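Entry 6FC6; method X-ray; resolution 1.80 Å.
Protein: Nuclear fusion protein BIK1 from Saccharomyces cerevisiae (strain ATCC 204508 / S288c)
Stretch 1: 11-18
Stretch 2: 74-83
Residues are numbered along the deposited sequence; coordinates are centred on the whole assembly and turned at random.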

# COMPACT_ATOMS: atom_id res chain seq x y z
N GLY A 11 0.30 -3.16 8.97
CA GLY A 11 -0.87 -3.57 9.79
C GLY A 11 -1.65 -2.38 10.34
O GLY A 11 -2.80 -2.52 10.67
N CYS A 12 -1.07 -1.19 10.35
CA CYS A 12 -1.80 0.01 10.68
C CYS A 12 -2.74 0.51 9.60
O CYS A 12 -2.64 0.12 8.47
CB CYS A 12 -0.87 1.18 11.05
SG CYS A 12 -0.16 2.10 9.61
N PHE A 13 -3.62 1.42 10.01
CA PHE A 13 -4.56 2.06 9.14
C PHE A 13 -4.21 3.49 8.90
O PHE A 13 -3.81 4.17 9.80
CB PHE A 13 -5.98 1.93 9.72
CG PHE A 13 -6.47 0.51 9.73
CD1 PHE A 13 -6.13 -0.35 10.74
CD2 PHE A 13 -7.25 0.02 8.67
CE1 PHE A 13 -6.57 -1.65 10.72
CE2 PHE A 13 -7.72 -1.27 8.68
CZ PHE A 13 -7.33 -2.12 9.67
N ILE A 14 -4.37 3.94 7.67
CA ILE A 14 -4.13 5.33 7.29
C ILE A 14 -5.35 5.84 6.54
O ILE A 14 -6.09 5.07 5.95
CB ILE A 14 -2.89 5.53 6.44
CG1 ILE A 14 -2.87 4.64 5.18
CG2 ILE A 14 -1.63 5.31 7.25
CD1 ILE A 14 -1.73 4.98 4.25
N GLN A 15 -5.52 7.15 6.52
CA GLN A 15 -6.70 7.77 5.94
C GLN A 15 -6.19 8.44 4.72
O GLN A 15 -5.59 9.48 4.80
CB GLN A 15 -7.37 8.77 6.90
CG GLN A 15 -8.79 9.15 6.47
CD GLN A 15 -9.80 8.05 6.81
OE1 GLN A 15 -9.78 7.48 7.91
NE2 GLN A 15 -10.69 7.76 5.87
N ILE A 16 -6.36 7.80 3.59
CA ILE A 16 -5.76 8.28 2.37
C ILE A 16 -6.74 9.28 1.77
O ILE A 16 -7.87 8.92 1.51
CB ILE A 16 -5.51 7.16 1.38
CG1 ILE A 16 -4.59 6.11 2.02
CG2 ILE A 16 -4.87 7.69 0.11
CD1 ILE A 16 -4.85 4.72 1.51
N PRO A 17 -6.30 10.53 1.55
CA PRO A 17 -7.18 11.54 0.98
C PRO A 17 -7.68 11.10 -0.38
O PRO A 17 -6.89 10.58 -1.17
CB PRO A 17 -6.26 12.77 0.83
CG PRO A 17 -4.88 12.20 0.73
CD PRO A 17 -4.90 11.00 1.65
N ASN A 18 -8.98 11.24 -0.59
CA ASN A 18 -9.68 10.93 -1.85
C ASN A 18 -9.87 9.45 -2.10
O ASN A 18 -10.33 9.08 -3.16
CB ASN A 18 -9.02 11.59 -3.08
CG ASN A 18 -8.96 13.12 -2.96
OD1 ASN A 18 -9.86 13.76 -2.38
ND2 ASN A 18 -7.90 13.72 -3.52
N LYS A 74 3.80 9.76 -1.48
CA LYS A 74 2.47 10.32 -1.31
C LYS A 74 1.83 10.02 0.01
O LYS A 74 0.96 10.73 0.47
CB LYS A 74 1.53 9.82 -2.42
CG LYS A 74 1.96 10.30 -3.80
CD LYS A 74 1.05 9.71 -4.83
CE LYS A 74 1.54 9.98 -6.24
NZ LYS A 74 0.74 9.21 -7.26
N VAL A 75 2.24 8.95 0.67
CA VAL A 75 1.62 8.57 1.94
C VAL A 75 2.59 8.46 3.11
O VAL A 75 2.20 8.08 4.18
CB VAL A 75 0.79 7.26 1.80
CG1 VAL A 75 -0.40 7.51 0.89
CG2 VAL A 75 1.66 6.13 1.25
N ALA A 76 3.85 8.82 2.90
CA ALA A 76 4.85 8.63 3.97
C ALA A 76 4.48 9.36 5.26
O ALA A 76 4.57 8.76 6.31
CB ALA A 76 6.23 9.10 3.50
N SER A 77 4.05 10.63 5.18
CA SER A 77 3.69 11.32 6.42
C SER A 77 2.46 10.71 7.10
O SER A 77 2.42 10.60 8.35
CB SER A 77 3.50 12.84 6.22
OG SER A 77 2.56 13.06 5.20
N LEU A 78 1.51 10.22 6.30
CA LEU A 78 0.34 9.54 6.89
C LEU A 78 0.75 8.31 7.63
O LEU A 78 0.25 8.05 8.71
CB LEU A 78 -0.69 9.20 5.83
CG LEU A 78 -1.19 10.42 5.05
CD1 LEU A 78 -1.98 10.03 3.81
CD2 LEU A 78 -2.03 11.29 5.96
N ILE A 79 1.73 7.57 7.09
CA ILE A 79 2.16 6.35 7.75
C ILE A 79 2.93 6.66 9.04
O ILE A 79 2.77 5.98 10.07
CB ILE A 79 3.05 5.49 6.80
CG1 ILE A 79 2.26 5.06 5.58
CG2 ILE A 79 3.58 4.28 7.55
CD1 ILE A 79 3.11 4.35 4.53
N GLU A 80 3.75 7.69 8.99
CA GLU A 80 4.48 8.15 10.18
C GLU A 80 3.53 8.53 11.32
O GLU A 80 3.76 8.13 12.43
CB GLU A 80 5.36 9.36 9.85
CG GLU A 80 6.22 9.80 11.05
CD GLU A 80 7.20 8.72 11.52
OE1 GLU A 80 7.57 7.80 10.74
OE2 GLU A 80 7.59 8.79 12.69
N LYS A 81 2.48 9.26 11.01
CA LYS A 81 1.48 9.63 12.02
C LYS A 81 0.65 8.45 12.54
O LYS A 81 0.16 8.51 13.64
CB LYS A 81 0.54 10.72 11.46
N ALA A 82 0.50 7.39 11.75
CA ALA A 82 -0.27 6.22 12.19
C ALA A 82 0.40 5.58 13.41
O ALA A 82 1.64 5.63 13.58
CB ALA A 82 -0.38 5.20 11.07
N SER A 83 -0.40 4.95 14.25
CA SER A 83 0.12 4.28 15.45
C SER A 83 -0.60 2.96 15.66
O SER A 83 -0.31 1.98 14.97
CB SER A 83 -0.04 5.19 16.66

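Residues 74-81 belong to a helix that packs on the strand 13-16. The two axes come within 8.0 Å, and their N-to-C directions differ by 138°, so the helix runs obliquely against the sense of the strand. No hydrogen bond crosses between the modelled atoms. The contact is apolar packing and buries 354 Å² over both sides.

Lys74 makes no contact; its side chain is out of reach of stretch 1. Val75 is buried and points its CA-to-CB bond toward the strand. Its CB lies 4.2 Å from CD1 of Ile14, a loose van der Waals contact. Its carbonyl O also accepts the backbone N of Ile79 at 3.0 Å, which holds the next helical turn.

Ala76 and Ser77 are out of reach of the strand. The helix is kinked here: the N atoms of Ser77 and Leu78 lack bonds to the preceding turn.

Leu78 makes the most varied contacts of the helix. Its CA is 6.2 Å from the CA of Ile14, so the backbones come close. Its O is 3.6 Å from Ile14 CG2, and its CB is 4.2 Å from the same methyl. The side chain, with chi1 m and chi2 t, carries CD1 further along the strand. There CD1 meets Gln15 O at 3.8 Å and Pro17 CD at 3.8 Å. The strand backbone thus forms part of the packing surface.

Ile79 is buried, and its CA-to-CB bond points sideways to the strand. Its CA is 4.0 Å from Ile14 CG2, and its CG1 is 4.2 Å from Ile14 CD1. Ile14 therefore packs with both ends of its side chain against this residue. With chi1 p and chi2 t, Ile14 spreads CD1 and CG2 over the helix, reaching Val75, Leu78, Ile79 and Ala82. It has the largest covered area of any residue in the contact, 74 Å².

The CA-to-CB bond of Glu80 points away, and Lys81, modelled only to CB, makes no contact.

Ala82 is the first residue to leave helical phi/psi. Its N makes weak hydrogen bonds to Leu78 O at 3.1 Å and Ile79 O at 3.2 Å. Its CA-to-CB bond points toward stretch 1, and its CB packs closely. That CB lies 3.4 Å from Cys12 SG, 3.8 Å from Phe13 O and 4.0 Å from Ile14 CG2. These contacts place Ala82 against the loop residue Cys12 as well as the start of the strand.

Ser83 is poorly ordered. Its CA-to-CB bond points away, but its O lies 4.0 Å from Cys12 CB.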